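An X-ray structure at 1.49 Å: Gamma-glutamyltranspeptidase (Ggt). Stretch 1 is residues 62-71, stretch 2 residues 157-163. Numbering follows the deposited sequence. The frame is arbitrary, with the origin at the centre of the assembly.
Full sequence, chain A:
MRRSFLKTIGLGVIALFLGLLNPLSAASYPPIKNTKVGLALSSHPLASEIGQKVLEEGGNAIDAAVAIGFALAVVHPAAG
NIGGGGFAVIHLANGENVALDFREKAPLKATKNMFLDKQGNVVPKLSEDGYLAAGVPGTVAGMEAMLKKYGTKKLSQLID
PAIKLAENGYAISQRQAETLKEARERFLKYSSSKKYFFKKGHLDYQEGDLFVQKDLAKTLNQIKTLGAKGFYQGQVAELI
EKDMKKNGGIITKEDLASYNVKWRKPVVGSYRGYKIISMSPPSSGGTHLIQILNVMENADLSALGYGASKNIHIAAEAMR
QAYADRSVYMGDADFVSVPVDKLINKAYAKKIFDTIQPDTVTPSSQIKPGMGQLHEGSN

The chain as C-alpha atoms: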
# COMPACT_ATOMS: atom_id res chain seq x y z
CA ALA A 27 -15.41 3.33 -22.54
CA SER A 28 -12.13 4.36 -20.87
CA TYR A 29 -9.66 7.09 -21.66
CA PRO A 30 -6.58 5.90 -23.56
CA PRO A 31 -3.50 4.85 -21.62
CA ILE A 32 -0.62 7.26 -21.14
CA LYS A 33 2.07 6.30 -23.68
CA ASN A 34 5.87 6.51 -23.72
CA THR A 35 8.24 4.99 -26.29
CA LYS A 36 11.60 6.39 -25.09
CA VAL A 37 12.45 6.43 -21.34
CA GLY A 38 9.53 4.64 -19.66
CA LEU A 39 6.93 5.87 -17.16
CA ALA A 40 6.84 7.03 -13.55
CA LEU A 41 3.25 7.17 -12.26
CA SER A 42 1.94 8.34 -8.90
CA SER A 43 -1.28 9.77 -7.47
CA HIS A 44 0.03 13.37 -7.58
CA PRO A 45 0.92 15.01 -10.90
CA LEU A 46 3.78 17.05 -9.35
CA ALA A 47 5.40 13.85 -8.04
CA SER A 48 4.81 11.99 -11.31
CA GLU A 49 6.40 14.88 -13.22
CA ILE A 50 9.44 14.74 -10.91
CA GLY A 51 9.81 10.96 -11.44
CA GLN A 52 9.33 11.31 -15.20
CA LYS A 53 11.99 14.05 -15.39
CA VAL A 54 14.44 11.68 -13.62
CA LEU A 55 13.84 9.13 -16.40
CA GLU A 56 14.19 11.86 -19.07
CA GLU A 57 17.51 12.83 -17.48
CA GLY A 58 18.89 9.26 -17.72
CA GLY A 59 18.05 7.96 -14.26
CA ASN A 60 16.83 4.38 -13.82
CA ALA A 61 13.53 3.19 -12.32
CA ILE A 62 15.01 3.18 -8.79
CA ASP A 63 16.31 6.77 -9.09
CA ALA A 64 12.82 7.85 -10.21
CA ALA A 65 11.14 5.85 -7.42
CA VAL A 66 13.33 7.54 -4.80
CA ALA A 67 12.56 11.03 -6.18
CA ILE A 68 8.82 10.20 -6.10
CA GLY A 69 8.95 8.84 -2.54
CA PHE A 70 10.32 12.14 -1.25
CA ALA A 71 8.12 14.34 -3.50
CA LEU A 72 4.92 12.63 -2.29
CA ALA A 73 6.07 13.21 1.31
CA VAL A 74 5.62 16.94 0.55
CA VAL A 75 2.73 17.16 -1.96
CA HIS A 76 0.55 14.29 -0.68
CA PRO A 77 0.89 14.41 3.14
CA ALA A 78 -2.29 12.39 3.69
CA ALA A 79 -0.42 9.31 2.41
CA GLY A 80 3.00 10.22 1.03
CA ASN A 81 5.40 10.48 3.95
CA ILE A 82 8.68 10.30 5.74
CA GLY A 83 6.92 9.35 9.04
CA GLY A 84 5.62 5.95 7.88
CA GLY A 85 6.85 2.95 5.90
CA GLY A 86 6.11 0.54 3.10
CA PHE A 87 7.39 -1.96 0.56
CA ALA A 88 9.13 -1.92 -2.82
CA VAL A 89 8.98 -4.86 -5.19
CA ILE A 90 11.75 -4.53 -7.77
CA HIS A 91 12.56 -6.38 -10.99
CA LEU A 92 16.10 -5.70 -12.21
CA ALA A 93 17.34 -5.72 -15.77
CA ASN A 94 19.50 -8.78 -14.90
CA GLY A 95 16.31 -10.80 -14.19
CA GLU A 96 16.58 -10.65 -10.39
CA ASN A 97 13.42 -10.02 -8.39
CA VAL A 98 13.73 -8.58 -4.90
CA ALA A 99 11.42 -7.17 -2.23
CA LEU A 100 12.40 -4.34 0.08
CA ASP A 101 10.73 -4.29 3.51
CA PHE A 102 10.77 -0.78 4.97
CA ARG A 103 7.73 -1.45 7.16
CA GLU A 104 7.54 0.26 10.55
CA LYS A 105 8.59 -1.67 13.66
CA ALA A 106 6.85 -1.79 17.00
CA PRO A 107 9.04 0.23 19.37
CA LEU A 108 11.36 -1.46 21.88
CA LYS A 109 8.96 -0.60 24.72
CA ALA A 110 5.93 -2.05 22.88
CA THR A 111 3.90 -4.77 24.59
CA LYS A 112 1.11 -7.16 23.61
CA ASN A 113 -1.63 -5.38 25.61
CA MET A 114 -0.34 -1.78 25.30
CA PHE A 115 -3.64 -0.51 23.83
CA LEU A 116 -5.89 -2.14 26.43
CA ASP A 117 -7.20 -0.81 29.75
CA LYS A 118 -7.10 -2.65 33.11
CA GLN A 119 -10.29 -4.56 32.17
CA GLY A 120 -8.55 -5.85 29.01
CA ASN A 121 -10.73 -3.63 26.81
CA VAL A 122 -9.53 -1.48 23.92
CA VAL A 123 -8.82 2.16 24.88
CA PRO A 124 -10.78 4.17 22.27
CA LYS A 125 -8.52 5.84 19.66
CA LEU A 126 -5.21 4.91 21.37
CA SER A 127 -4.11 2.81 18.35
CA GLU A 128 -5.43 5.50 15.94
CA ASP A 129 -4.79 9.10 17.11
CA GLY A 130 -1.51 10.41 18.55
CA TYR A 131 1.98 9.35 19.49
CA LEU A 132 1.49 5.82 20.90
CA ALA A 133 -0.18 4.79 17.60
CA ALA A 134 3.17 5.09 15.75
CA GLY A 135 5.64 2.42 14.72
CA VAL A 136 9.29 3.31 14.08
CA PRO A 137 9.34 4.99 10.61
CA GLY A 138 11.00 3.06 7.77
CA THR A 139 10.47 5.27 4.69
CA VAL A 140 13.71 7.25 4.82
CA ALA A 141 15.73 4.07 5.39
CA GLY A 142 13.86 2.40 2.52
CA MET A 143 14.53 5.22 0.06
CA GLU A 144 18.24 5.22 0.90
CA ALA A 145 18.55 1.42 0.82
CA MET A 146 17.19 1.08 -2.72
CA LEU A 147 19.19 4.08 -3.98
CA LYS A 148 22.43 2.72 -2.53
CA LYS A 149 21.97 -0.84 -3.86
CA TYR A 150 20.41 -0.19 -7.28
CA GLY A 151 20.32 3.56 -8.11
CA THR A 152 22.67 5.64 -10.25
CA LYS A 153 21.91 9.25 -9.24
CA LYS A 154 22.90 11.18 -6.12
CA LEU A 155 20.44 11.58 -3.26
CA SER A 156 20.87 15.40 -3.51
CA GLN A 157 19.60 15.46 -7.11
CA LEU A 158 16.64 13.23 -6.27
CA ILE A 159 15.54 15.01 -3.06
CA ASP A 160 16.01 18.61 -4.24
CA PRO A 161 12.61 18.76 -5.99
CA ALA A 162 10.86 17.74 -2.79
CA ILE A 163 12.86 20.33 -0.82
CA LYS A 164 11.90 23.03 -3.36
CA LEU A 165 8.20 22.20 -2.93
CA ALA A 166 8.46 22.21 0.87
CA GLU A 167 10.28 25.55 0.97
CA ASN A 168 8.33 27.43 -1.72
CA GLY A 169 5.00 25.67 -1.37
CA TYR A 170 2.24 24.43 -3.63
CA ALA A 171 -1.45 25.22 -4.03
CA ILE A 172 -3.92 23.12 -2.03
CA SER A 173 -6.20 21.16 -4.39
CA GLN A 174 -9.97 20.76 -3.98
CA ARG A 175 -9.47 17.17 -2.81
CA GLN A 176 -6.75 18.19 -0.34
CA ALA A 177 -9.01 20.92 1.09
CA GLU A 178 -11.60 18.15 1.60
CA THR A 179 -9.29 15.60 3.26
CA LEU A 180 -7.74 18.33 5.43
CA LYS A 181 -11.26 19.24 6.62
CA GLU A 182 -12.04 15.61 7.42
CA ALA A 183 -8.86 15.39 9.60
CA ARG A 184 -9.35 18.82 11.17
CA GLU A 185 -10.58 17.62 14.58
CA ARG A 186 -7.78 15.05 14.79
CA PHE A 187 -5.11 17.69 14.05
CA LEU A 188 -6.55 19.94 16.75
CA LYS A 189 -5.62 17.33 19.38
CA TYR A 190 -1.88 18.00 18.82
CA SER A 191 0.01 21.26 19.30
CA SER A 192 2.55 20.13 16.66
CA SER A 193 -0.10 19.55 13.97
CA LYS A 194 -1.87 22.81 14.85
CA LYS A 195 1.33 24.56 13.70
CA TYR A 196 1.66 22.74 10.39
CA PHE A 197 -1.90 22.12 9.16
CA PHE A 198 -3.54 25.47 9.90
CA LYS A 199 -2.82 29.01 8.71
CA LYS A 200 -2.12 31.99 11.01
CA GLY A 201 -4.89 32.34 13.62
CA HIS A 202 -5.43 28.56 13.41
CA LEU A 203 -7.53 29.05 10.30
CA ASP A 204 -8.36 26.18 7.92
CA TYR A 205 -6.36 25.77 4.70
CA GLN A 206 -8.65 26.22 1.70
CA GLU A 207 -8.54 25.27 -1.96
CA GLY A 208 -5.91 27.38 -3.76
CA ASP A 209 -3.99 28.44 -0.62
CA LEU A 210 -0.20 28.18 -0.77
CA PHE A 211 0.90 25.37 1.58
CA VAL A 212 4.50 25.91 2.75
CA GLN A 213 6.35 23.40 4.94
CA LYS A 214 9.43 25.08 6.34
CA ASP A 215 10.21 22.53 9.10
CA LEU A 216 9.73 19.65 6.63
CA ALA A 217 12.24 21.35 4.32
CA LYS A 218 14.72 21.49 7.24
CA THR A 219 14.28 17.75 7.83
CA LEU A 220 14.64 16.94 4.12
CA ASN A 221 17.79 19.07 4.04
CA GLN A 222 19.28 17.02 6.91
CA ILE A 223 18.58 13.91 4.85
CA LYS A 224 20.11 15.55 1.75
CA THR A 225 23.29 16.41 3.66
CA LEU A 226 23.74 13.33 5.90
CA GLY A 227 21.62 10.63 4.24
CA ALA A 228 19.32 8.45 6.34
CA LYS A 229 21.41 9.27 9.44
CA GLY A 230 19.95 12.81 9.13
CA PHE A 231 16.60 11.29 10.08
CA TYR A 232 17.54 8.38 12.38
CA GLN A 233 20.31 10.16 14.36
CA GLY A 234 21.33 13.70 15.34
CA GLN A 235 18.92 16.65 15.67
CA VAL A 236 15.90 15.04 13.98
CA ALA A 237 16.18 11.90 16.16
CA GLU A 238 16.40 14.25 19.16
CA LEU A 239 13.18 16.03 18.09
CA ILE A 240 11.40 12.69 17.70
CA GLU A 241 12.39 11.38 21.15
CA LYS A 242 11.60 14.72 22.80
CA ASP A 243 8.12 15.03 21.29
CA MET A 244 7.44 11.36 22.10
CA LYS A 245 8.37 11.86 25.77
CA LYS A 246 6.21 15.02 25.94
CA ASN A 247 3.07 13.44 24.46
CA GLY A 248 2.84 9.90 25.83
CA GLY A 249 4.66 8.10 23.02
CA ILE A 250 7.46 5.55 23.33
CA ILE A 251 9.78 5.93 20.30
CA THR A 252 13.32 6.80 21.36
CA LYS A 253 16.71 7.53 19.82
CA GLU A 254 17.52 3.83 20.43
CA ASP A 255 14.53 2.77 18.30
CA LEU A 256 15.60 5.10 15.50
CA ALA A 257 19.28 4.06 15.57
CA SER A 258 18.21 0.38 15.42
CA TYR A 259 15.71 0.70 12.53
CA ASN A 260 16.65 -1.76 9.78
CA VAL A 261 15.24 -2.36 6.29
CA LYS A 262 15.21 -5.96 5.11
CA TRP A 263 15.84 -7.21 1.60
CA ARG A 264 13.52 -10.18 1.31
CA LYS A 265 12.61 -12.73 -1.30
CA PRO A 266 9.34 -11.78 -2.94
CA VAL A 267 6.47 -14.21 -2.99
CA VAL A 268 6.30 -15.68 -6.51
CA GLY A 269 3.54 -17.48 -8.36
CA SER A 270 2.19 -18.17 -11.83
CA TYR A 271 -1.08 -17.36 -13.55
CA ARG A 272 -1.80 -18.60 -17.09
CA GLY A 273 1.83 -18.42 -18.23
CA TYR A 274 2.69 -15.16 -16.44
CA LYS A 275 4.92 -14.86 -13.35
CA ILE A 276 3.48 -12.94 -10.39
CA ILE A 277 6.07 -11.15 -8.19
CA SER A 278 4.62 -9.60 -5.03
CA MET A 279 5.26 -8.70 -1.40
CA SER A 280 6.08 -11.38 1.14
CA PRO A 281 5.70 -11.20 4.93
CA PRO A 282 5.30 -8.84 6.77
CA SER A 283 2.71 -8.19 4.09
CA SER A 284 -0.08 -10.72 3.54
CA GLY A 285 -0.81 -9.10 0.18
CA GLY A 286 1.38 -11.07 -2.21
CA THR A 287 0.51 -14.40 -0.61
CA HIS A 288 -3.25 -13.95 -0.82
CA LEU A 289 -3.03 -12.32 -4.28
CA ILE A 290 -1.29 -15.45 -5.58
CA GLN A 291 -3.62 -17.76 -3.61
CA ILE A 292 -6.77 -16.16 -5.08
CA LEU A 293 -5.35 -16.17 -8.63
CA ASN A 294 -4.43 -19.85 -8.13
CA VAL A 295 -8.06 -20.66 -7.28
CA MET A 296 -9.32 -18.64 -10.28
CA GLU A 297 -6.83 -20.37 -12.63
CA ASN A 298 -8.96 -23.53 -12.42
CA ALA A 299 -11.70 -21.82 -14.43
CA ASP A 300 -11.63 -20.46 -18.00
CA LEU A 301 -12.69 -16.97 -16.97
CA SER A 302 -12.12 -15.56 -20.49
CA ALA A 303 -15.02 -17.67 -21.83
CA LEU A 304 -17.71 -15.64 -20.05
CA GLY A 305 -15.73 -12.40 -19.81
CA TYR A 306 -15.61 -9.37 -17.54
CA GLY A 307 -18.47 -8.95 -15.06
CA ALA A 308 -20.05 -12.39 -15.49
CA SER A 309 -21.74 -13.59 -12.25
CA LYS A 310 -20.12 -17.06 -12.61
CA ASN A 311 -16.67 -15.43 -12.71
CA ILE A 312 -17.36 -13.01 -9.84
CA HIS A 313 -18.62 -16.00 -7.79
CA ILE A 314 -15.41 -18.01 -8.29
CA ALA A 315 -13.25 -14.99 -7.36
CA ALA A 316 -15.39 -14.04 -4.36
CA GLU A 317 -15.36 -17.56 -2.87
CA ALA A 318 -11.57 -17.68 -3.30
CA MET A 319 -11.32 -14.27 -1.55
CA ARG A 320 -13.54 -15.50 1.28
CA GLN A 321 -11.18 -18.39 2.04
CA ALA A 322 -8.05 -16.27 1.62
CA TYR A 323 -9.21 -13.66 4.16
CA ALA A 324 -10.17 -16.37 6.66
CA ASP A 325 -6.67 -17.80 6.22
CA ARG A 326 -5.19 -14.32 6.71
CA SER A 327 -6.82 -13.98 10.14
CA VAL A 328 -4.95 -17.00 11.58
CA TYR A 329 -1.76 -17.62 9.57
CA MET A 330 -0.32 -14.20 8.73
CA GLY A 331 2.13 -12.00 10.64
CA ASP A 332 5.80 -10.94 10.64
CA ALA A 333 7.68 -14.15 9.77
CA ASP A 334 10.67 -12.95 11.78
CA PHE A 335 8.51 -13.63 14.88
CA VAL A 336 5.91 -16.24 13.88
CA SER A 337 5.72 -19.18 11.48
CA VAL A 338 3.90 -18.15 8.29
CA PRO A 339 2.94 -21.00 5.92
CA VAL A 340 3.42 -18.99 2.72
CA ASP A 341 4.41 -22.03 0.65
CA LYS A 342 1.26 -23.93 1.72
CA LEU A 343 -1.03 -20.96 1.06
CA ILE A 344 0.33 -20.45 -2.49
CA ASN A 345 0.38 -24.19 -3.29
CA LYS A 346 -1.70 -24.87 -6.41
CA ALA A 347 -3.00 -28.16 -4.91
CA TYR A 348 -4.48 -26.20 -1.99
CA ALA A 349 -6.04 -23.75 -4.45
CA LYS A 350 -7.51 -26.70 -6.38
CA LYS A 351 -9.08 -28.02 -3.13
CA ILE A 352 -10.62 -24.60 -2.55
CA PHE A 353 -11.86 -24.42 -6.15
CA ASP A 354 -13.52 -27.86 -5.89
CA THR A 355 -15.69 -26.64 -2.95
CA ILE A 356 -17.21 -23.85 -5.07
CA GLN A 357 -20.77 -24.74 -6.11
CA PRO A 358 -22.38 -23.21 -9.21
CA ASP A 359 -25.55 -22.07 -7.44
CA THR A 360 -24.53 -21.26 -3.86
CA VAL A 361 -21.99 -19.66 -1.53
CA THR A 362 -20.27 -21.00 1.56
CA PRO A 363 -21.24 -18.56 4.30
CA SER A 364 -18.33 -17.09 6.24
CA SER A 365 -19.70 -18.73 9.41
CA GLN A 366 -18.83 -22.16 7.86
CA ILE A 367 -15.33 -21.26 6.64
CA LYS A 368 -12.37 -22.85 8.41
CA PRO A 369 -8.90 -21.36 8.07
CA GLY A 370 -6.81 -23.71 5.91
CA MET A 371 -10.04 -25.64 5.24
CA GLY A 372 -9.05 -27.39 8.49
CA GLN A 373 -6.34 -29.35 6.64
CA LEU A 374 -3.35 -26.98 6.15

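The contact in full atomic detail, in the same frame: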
# COMPACT_ATOMS: atom_id res chain seq x y z
N ILE A 62 14.79 3.00 -10.22
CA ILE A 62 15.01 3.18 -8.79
C ILE A 62 15.24 4.66 -8.47
O ILE A 62 14.66 5.18 -7.52
CB ILE A 62 16.18 2.32 -8.27
CG1 ILE A 62 15.83 0.81 -8.29
CG2 ILE A 62 16.59 2.76 -6.86
CD1 ILE A 62 15.91 0.14 -9.65
N ASP A 63 16.10 5.32 -9.24
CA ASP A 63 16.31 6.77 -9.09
C ASP A 63 14.96 7.51 -9.09
O ASP A 63 14.69 8.32 -8.21
CB ASP A 63 17.18 7.33 -10.20
CG ASP A 63 18.57 6.71 -10.24
OD1 ASP A 63 19.21 6.55 -9.18
OD2 ASP A 63 19.03 6.39 -11.36
N ALA A 64 14.12 7.20 -10.07
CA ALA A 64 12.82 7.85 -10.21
C ALA A 64 11.94 7.54 -9.01
O ALA A 64 11.26 8.41 -8.49
CB ALA A 64 12.12 7.41 -11.50
N ALA A 65 11.94 6.28 -8.57
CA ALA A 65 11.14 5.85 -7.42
C ALA A 65 11.54 6.58 -6.14
O ALA A 65 10.69 6.96 -5.33
CB ALA A 65 11.23 4.34 -7.24
N VAL A 66 12.84 6.80 -5.96
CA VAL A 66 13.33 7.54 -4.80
C VAL A 66 12.88 9.02 -4.85
O VAL A 66 12.39 9.56 -3.86
CB VAL A 66 14.87 7.39 -4.66
CG1 VAL A 66 15.43 8.39 -3.62
CG2 VAL A 66 15.20 5.93 -4.28
N ALA A 67 13.01 9.65 -6.01
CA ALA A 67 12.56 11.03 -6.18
C ALA A 67 11.06 11.16 -5.87
O ALA A 67 10.63 12.09 -5.17
CB ALA A 67 12.88 11.54 -7.59
N ILE A 68 10.26 10.21 -6.36
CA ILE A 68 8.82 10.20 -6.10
C ILE A 68 8.48 10.01 -4.63
O ILE A 68 7.61 10.71 -4.11
CB ILE A 68 8.09 9.15 -6.96
CG1 ILE A 68 8.12 9.59 -8.43
CG2 ILE A 68 6.66 8.93 -6.49
CD1 ILE A 68 7.60 8.56 -9.40
N GLY A 69 9.16 9.08 -3.96
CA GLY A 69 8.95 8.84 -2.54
C GLY A 69 9.11 10.11 -1.72
O GLY A 69 8.29 10.41 -0.85
N PHE A 70 10.15 10.88 -1.98
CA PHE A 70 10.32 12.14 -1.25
C PHE A 70 9.35 13.24 -1.70
O PHE A 70 8.87 14.02 -0.87
CB PHE A 70 11.76 12.64 -1.32
CG PHE A 70 12.73 11.83 -0.51
CD1 PHE A 70 12.63 11.80 0.87
CD2 PHE A 70 13.73 11.07 -1.11
CE1 PHE A 70 13.50 11.06 1.65
CE2 PHE A 70 14.61 10.32 -0.34
CZ PHE A 70 14.49 10.32 1.05
N ALA A 71 9.07 13.34 -3.00
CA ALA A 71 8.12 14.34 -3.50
C ALA A 71 6.72 14.15 -2.91
O ALA A 71 6.10 15.10 -2.45
CB ALA A 71 8.07 14.34 -5.03
N GLN A 157 20.34 15.19 -5.87
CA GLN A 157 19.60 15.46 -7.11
C GLN A 157 18.15 15.01 -6.98
O GLN A 157 17.24 15.65 -7.50
CB GLN A 157 20.20 14.70 -8.30
CG GLN A 157 21.63 15.00 -8.66
CD GLN A 157 22.09 14.12 -9.81
OE1 GLN A 157 21.78 14.39 -10.97
NE2 GLN A 157 22.81 13.04 -9.49
N LEU A 158 17.95 13.87 -6.32
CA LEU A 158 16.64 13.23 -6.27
C LEU A 158 15.73 13.85 -5.21
O LEU A 158 14.50 13.83 -5.36
CB LEU A 158 16.80 11.73 -6.04
CG LEU A 158 17.59 10.98 -7.13
CD1 LEU A 158 17.78 9.53 -6.71
CD2 LEU A 158 16.95 11.08 -8.52
N ILE A 159 16.32 14.42 -4.16
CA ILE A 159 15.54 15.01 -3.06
C ILE A 159 15.32 16.52 -3.23
O ILE A 159 14.41 17.09 -2.64
CB ILE A 159 16.19 14.69 -1.68
CG1 ILE A 159 15.17 14.81 -0.54
CG2 ILE A 159 17.44 15.58 -1.43
CD1 ILE A 159 15.64 14.13 0.73
N ASP A 160 16.15 17.17 -4.04
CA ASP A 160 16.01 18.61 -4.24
C ASP A 160 14.61 19.04 -4.68
O ASP A 160 14.11 20.05 -4.17
CB ASP A 160 17.06 19.15 -5.23
CG ASP A 160 18.37 19.55 -4.56
OD1 ASP A 160 18.45 19.59 -3.31
OD2 ASP A 160 19.33 19.82 -5.29
N PRO A 161 13.95 18.30 -5.60
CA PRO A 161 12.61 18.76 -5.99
C PRO A 161 11.62 18.79 -4.84
O PRO A 161 10.82 19.72 -4.72
CB PRO A 161 12.19 17.73 -7.05
CG PRO A 161 13.48 17.31 -7.67
CD PRO A 161 14.46 17.25 -6.52
N ALA A 162 11.68 17.78 -3.98
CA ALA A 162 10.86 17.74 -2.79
C ALA A 162 11.17 18.91 -1.87
O ALA A 162 10.25 19.56 -1.36
CB ALA A 162 11.06 16.40 -2.05
N ILE A 163 12.45 19.21 -1.67
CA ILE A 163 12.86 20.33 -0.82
C ILE A 163 12.31 21.65 -1.38
O ILE A 163 11.79 22.48 -0.62
CB ILE A 163 14.40 20.41 -0.68
CG1 ILE A 163 14.93 19.21 0.12
CG2 ILE A 163 14.79 21.70 0.02
CD1 ILE A 163 16.44 19.04 0.08
O HOH W 1 11.91 14.70 -4.99

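Both stretches are helical, and their axes run in nearly the same direction, 24° apart, approaching to 8.0 Å. At this spacing the CA atoms of Ala-67 and Leu-158 lie 4.6 Å apart, and those of Ala-71 and Ala-162, both small, 4.4 Å. No direct hydrogen bond joins the helices; 378 Å² of surface, summed over both sides, is buried between them.

The main bump is Leu-158, whose CA-to-CB bond points toward the first helix. Its side chain (chi1 m, chi2 t) settles into a hollow lined by Asp-63, Val-66 and Ala-67. Both methyls, Leu-158 CD1 and CD2, sit 3.6 Å from Asp-63 O; CD1 leans to Val-66 CG1 (4.0 Å) and CD2 to Ala-67 CB (4.2 Å). Beside the Ala-67 methyl, the backbones come close enough for a CA-H...O contact, Ala-67 CA to Leu-158 O, at 3.5 Å with 142° at the hydrogen.

One turn on, the CA-to-CB bond of Phe-70 points toward the second helix. Ile-159 starts sideways, but its extended t,t side chain brings CD1 over one face of the Phe-70 ring, 3.7 Å from the centroid and 6° off the normal, a nearly perpendicular CH-pi approach. Beside it, the small Ala-162 methyl fits against the backbone and the root of the Phe-70 side chain: Ala-162 CB is 3.4 Å from Phe-70 O and 3.9 Å from Phe-70 CB.

The second helix kinks where the N atoms of Pro-161 and Ala-162 lack bonds to the preceding turn; proline has no amide hydrogen to give. Water 1 fills the gap, donating to Ala-67 O (2.9 Å from the water O) and Leu-158 O (2.8 Å) and accepting a weak bond from Ala-162 N (3.2 Å). It thus bridges the helices while linking both sides of the kink.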